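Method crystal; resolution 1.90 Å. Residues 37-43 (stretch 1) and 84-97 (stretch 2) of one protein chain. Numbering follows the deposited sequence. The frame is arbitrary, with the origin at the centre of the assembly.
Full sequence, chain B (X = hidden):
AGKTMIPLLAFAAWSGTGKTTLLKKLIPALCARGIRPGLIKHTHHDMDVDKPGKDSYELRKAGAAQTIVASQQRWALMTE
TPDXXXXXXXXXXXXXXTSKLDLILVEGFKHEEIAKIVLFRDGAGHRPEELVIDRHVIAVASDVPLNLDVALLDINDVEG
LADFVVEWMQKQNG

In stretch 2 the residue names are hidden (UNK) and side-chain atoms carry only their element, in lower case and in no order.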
# COMPACT_ATOMS: atom_id res chain seq x y z
N PRO B 37 6.55 -15.03 4.57
CA PRO B 37 6.83 -13.87 5.43
C PRO B 37 6.27 -12.53 4.94
O PRO B 37 6.24 -12.24 3.75
CB PRO B 37 8.37 -13.81 5.45
CG PRO B 37 8.80 -14.38 4.08
CD PRO B 37 7.69 -15.35 3.67
N GLY B 38 5.80 -11.73 5.89
CA GLY B 38 5.60 -10.30 5.67
C GLY B 38 6.78 -9.51 6.25
O GLY B 38 7.55 -10.03 7.07
N LEU B 39 6.89 -8.25 5.84
CA LEU B 39 7.93 -7.34 6.29
C LEU B 39 7.38 -5.92 6.54
O LEU B 39 6.70 -5.35 5.67
CB LEU B 39 9.06 -7.23 5.27
CG LEU B 39 10.23 -6.29 5.62
CD1 LEU B 39 11.04 -6.80 6.82
CD2 LEU B 39 11.16 -6.14 4.43
N ILE B 40 7.68 -5.37 7.71
CA ILE B 40 7.39 -3.96 8.01
C ILE B 40 8.72 -3.25 8.30
O ILE B 40 9.49 -3.66 9.17
CB ILE B 40 6.44 -3.84 9.23
CG1 ILE B 40 5.15 -4.66 9.00
CG2 ILE B 40 6.15 -2.36 9.51
CD1 ILE B 40 4.11 -4.62 10.22
N LYS B 41 8.99 -2.18 7.55
CA LYS B 41 10.28 -1.51 7.59
C LYS B 41 10.09 0.01 7.73
O LYS B 41 9.14 0.58 7.19
CB LYS B 41 11.03 -1.81 6.28
CG LYS B 41 12.44 -1.23 6.16
CD LYS B 41 13.09 -1.59 4.82
CE LYS B 41 14.05 -0.49 4.34
NZ LYS B 41 15.45 -0.62 4.89
N HIS B 42 11.01 0.66 8.44
CA HIS B 42 11.12 2.12 8.46
C HIS B 42 12.20 2.62 7.51
O HIS B 42 13.24 1.97 7.36
CB HIS B 42 11.42 2.60 9.88
CG HIS B 42 11.27 4.07 10.07
ND1 HIS B 42 12.35 4.94 10.09
CD2 HIS B 42 10.18 4.84 10.27
CE1 HIS B 42 11.92 6.17 10.29
NE2 HIS B 42 10.61 6.14 10.40
N THR B 43 11.96 3.76 6.85
CA THR B 43 12.95 4.38 5.97
C THR B 43 13.03 5.89 6.19
O THR B 43 12.05 6.52 6.59
CB THR B 43 12.69 4.00 4.46
OG1 THR B 43 13.80 4.39 3.65
CG2 THR B 43 11.52 4.78 3.84
N UNK B 84 1.22 13.85 11.25
CA UNK B 84 2.07 12.98 12.08
C UNK B 84 2.38 11.62 11.43
O UNK B 84 1.52 10.99 10.81
c UNK B 84 0.11 12.08 13.52
o UNK B 84 -1.44 11.43 15.20
c UNK B 84 -0.23 11.50 14.89
c UNK B 84 1.47 12.79 13.48
o UNK B 84 0.68 11.09 15.64
N UNK B 85 3.63 11.20 11.58
CA UNK B 85 4.11 9.91 11.10
C UNK B 85 3.31 8.74 11.69
O UNK B 85 2.91 8.77 12.86
c UNK B 85 5.59 9.76 11.46
o UNK B 85 8.47 7.66 10.58
c UNK B 85 7.76 8.48 11.18
c UNK B 85 6.29 8.58 10.80
o UNK B 85 8.19 9.23 12.07
N UNK B 86 3.09 7.70 10.87
CA UNK B 86 2.50 6.45 11.35
C UNK B 86 3.55 5.50 11.96
O UNK B 86 4.37 4.93 11.23
c UNK B 86 1.73 5.74 10.21
c UNK B 86 -0.16 4.88 11.66
o UNK B 86 -1.15 5.51 11.24
o UNK B 86 -0.01 4.55 12.86
c UNK B 86 0.95 4.52 10.67
N UNK B 87 3.50 5.32 13.28
CA UNK B 87 4.45 4.43 13.96
C UNK B 87 3.78 3.35 14.82
O UNK B 87 4.44 2.70 15.63
c UNK B 87 5.44 5.23 14.81
c UNK B 87 6.35 6.25 14.12
c UNK B 87 6.90 7.21 15.17
c UNK B 87 7.49 5.57 13.38
N UNK B 88 2.48 3.16 14.64
CA UNK B 88 1.70 2.19 15.41
C UNK B 88 1.86 0.82 14.74
O UNK B 88 1.21 0.54 13.74
c UNK B 88 0.24 2.65 15.40
o UNK B 88 -0.43 0.66 16.62
c UNK B 88 -0.67 1.86 16.33
o UNK B 88 -1.72 2.37 16.78
N UNK B 89 2.74 -0.00 15.30
CA UNK B 89 3.07 -1.33 14.77
C UNK B 89 1.90 -2.29 14.65
O UNK B 89 1.78 -3.01 13.66
c UNK B 89 6.55 -2.60 16.10
c UNK B 89 4.17 -2.00 15.61
c UNK B 89 5.93 -1.82 13.80
c UNK B 89 5.63 -1.69 15.29
N UNK B 90 1.04 -2.33 15.66
CA UNK B 90 -0.09 -3.26 15.59
C UNK B 90 -1.12 -2.81 14.57
O UNK B 90 -1.79 -3.65 13.95
c UNK B 90 -0.75 -3.49 16.97
c UNK B 90 0.13 -4.23 18.01
c UNK B 90 0.37 -5.73 17.71
o UNK B 90 1.19 -6.36 18.38
n UNK B 90 -0.35 -6.28 16.73
N UNK B 91 -1.25 -1.50 14.38
CA UNK B 91 -2.13 -0.97 13.34
C UNK B 91 -1.58 -1.38 11.97
O UNK B 91 -2.30 -1.94 11.13
c UNK B 91 -5.29 1.56 11.30
c UNK B 91 -4.67 2.25 10.25
c UNK B 91 -3.12 1.16 12.33
c UNK B 91 -2.52 1.85 11.28
c UNK B 91 -3.28 2.39 10.25
c UNK B 91 -2.27 0.55 13.44
c UNK B 91 -4.51 1.02 12.33
N UNK B 92 -0.30 -1.12 11.76
CA UNK B 92 0.33 -1.42 10.48
C UNK B 92 0.17 -2.90 10.12
O UNK B 92 -0.33 -3.21 9.04
c UNK B 92 3.53 0.84 10.56
c UNK B 92 2.04 0.55 10.43
c UNK B 92 1.44 1.23 9.19
c UNK B 92 1.80 -0.96 10.46
N UNK B 93 0.53 -3.79 11.04
CA UNK B 93 0.37 -5.23 10.84
C UNK B 93 -1.07 -5.67 10.53
O UNK B 93 -1.29 -6.56 9.68
c UNK B 93 0.94 -5.99 12.02
N UNK B 94 -2.04 -5.03 11.18
CA UNK B 94 -3.46 -5.28 10.88
C UNK B 94 -3.93 -4.82 9.48
O UNK B 94 -4.99 -5.25 9.03
c UNK B 94 -4.37 -4.63 11.95
o UNK B 94 -4.65 -3.29 11.60
N UNK B 95 -3.19 -3.92 8.82
CA UNK B 95 -3.57 -3.52 7.45
C UNK B 95 -3.04 -4.51 6.41
O UNK B 95 -3.43 -4.46 5.24
n UNK B 95 -5.86 -0.62 7.43
n UNK B 95 -7.79 -1.29 8.51
n UNK B 95 -7.91 -0.41 6.39
c UNK B 95 -4.97 -0.99 8.53
c UNK B 95 -3.09 -2.10 7.11
c UNK B 95 -7.18 -0.78 7.44
c UNK B 95 -3.50 -0.99 8.12
N UNK B 96 -2.18 -5.43 6.85
CA UNK B 96 -1.72 -6.55 5.99
C UNK B 96 -2.82 -7.60 5.83
O UNK B 96 -3.70 -7.72 6.70
c UNK B 96 -0.44 -7.18 6.55
s UNK B 96 2.34 -6.97 7.07
c UNK B 96 3.52 -6.60 5.90
c UNK B 96 0.82 -6.34 6.29
N UNK B 97 -2.80 -8.35 4.72
CA UNK B 97 -3.73 -9.46 4.51
C UNK B 97 -3.12 -10.72 5.13
O UNK B 97 -2.36 -11.46 4.46
o UNK B 97 -5.63 -11.32 3.66
o UNK B 97 -5.38 -11.08 1.54
c UNK B 97 -5.07 -10.74 2.71
c UNK B 97 -4.03 -9.64 3.00

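Position 84 carries three carbons in a row, the third bearing two oxygens, which is a carboxylate on a two-carbon arm: Glu 84. It is exposed and touches nothing on stretch 1.

Position 85 repeats that pattern, but its CA-to-CB bond points toward the strand and one terminal oxygen lies 2.6 Å from His 42 NE2. Three carbons and two oxygens make it Glu 85, and the oxygen is OE2. Hydrogens placed on the model give an angle of 150° at the proton donated by His 42 NE2, and the acceptor sits at the ring edge, near its plane.

Position 86 again has three carbons ending in two oxygens, hence Glu 86; it is out of reach of the strand.

Position 87 has four carbons, forked at the second: Leu 87. Its CA-to-CB bond runs sideways, yet its end comes nearer, bringing CD2 to 4.2 Å from His 42 CD2.

At position 88 there are two carbons, the second holding two oxygens, so the residue is Asp 88. It does not reach stretch 1; instead it occupies the N-cap position, accepting through OD1 from the backbone N of position 91 at 3.2 Å, and its own N makes a weak bond to Glu 86 OE1 at 3.4 Å.

Position 89 has four carbons forked at the second, giving Leu 89; its CD2 approaches Ile 40 CG2 at 4.3 Å.

Position 90, with three carbons and a terminal oxygen and nitrogen, is Gln 90, directed away from the strand.

Position 91 shows one carbon followed by a six-carbon ring without a hydroxyl: Phe 91, also out of reach.

Position 92 is another four-carbon fork at the second carbon, Leu 92. It points toward the strand and sets CD1 4.3 Å from Ile 40 CG2.

Position 93 has a single carbon, so it is Ala 93. Its CB lies 3.9 Å from Ile 40 CD1, and its backbone N is 3.8 Å from that CD1.

Position 94 has one carbon and one oxygen, Ser 94, whose OG donates to Phe 91 O at 2.8 Å.

Position 95 has three carbons, a nitrogen, and a carbon carrying two more nitrogens: Arg 95, bonded elsewhere in the structure.

Position 96 is an unbranched chain of two carbons, sulfur and carbon, Met 96. Its CE lies 3.4 Å from Leu 39 O and 4.0 Å from Ile 40 CG1.

Position 97 has two carbons, the second with two oxygens: Asp 97, without contact.

The contact pairs an apolar patch with one polar link. Ile 40, covered by 98 Å², meets Leu 89, Leu 92, Ala 93 and Met 96, while helix and strand axes cross at 138° with a closest approach of 9.8 Å. At Gly 38, an ideal CB would lie a tight 3.4 Å from Met 96 CE. Toward the other end, His 42 and Glu 85 supply the sole hydrogen bond across the stretches.

Stretch 2 (84-97) EEELDLQFLASRMD
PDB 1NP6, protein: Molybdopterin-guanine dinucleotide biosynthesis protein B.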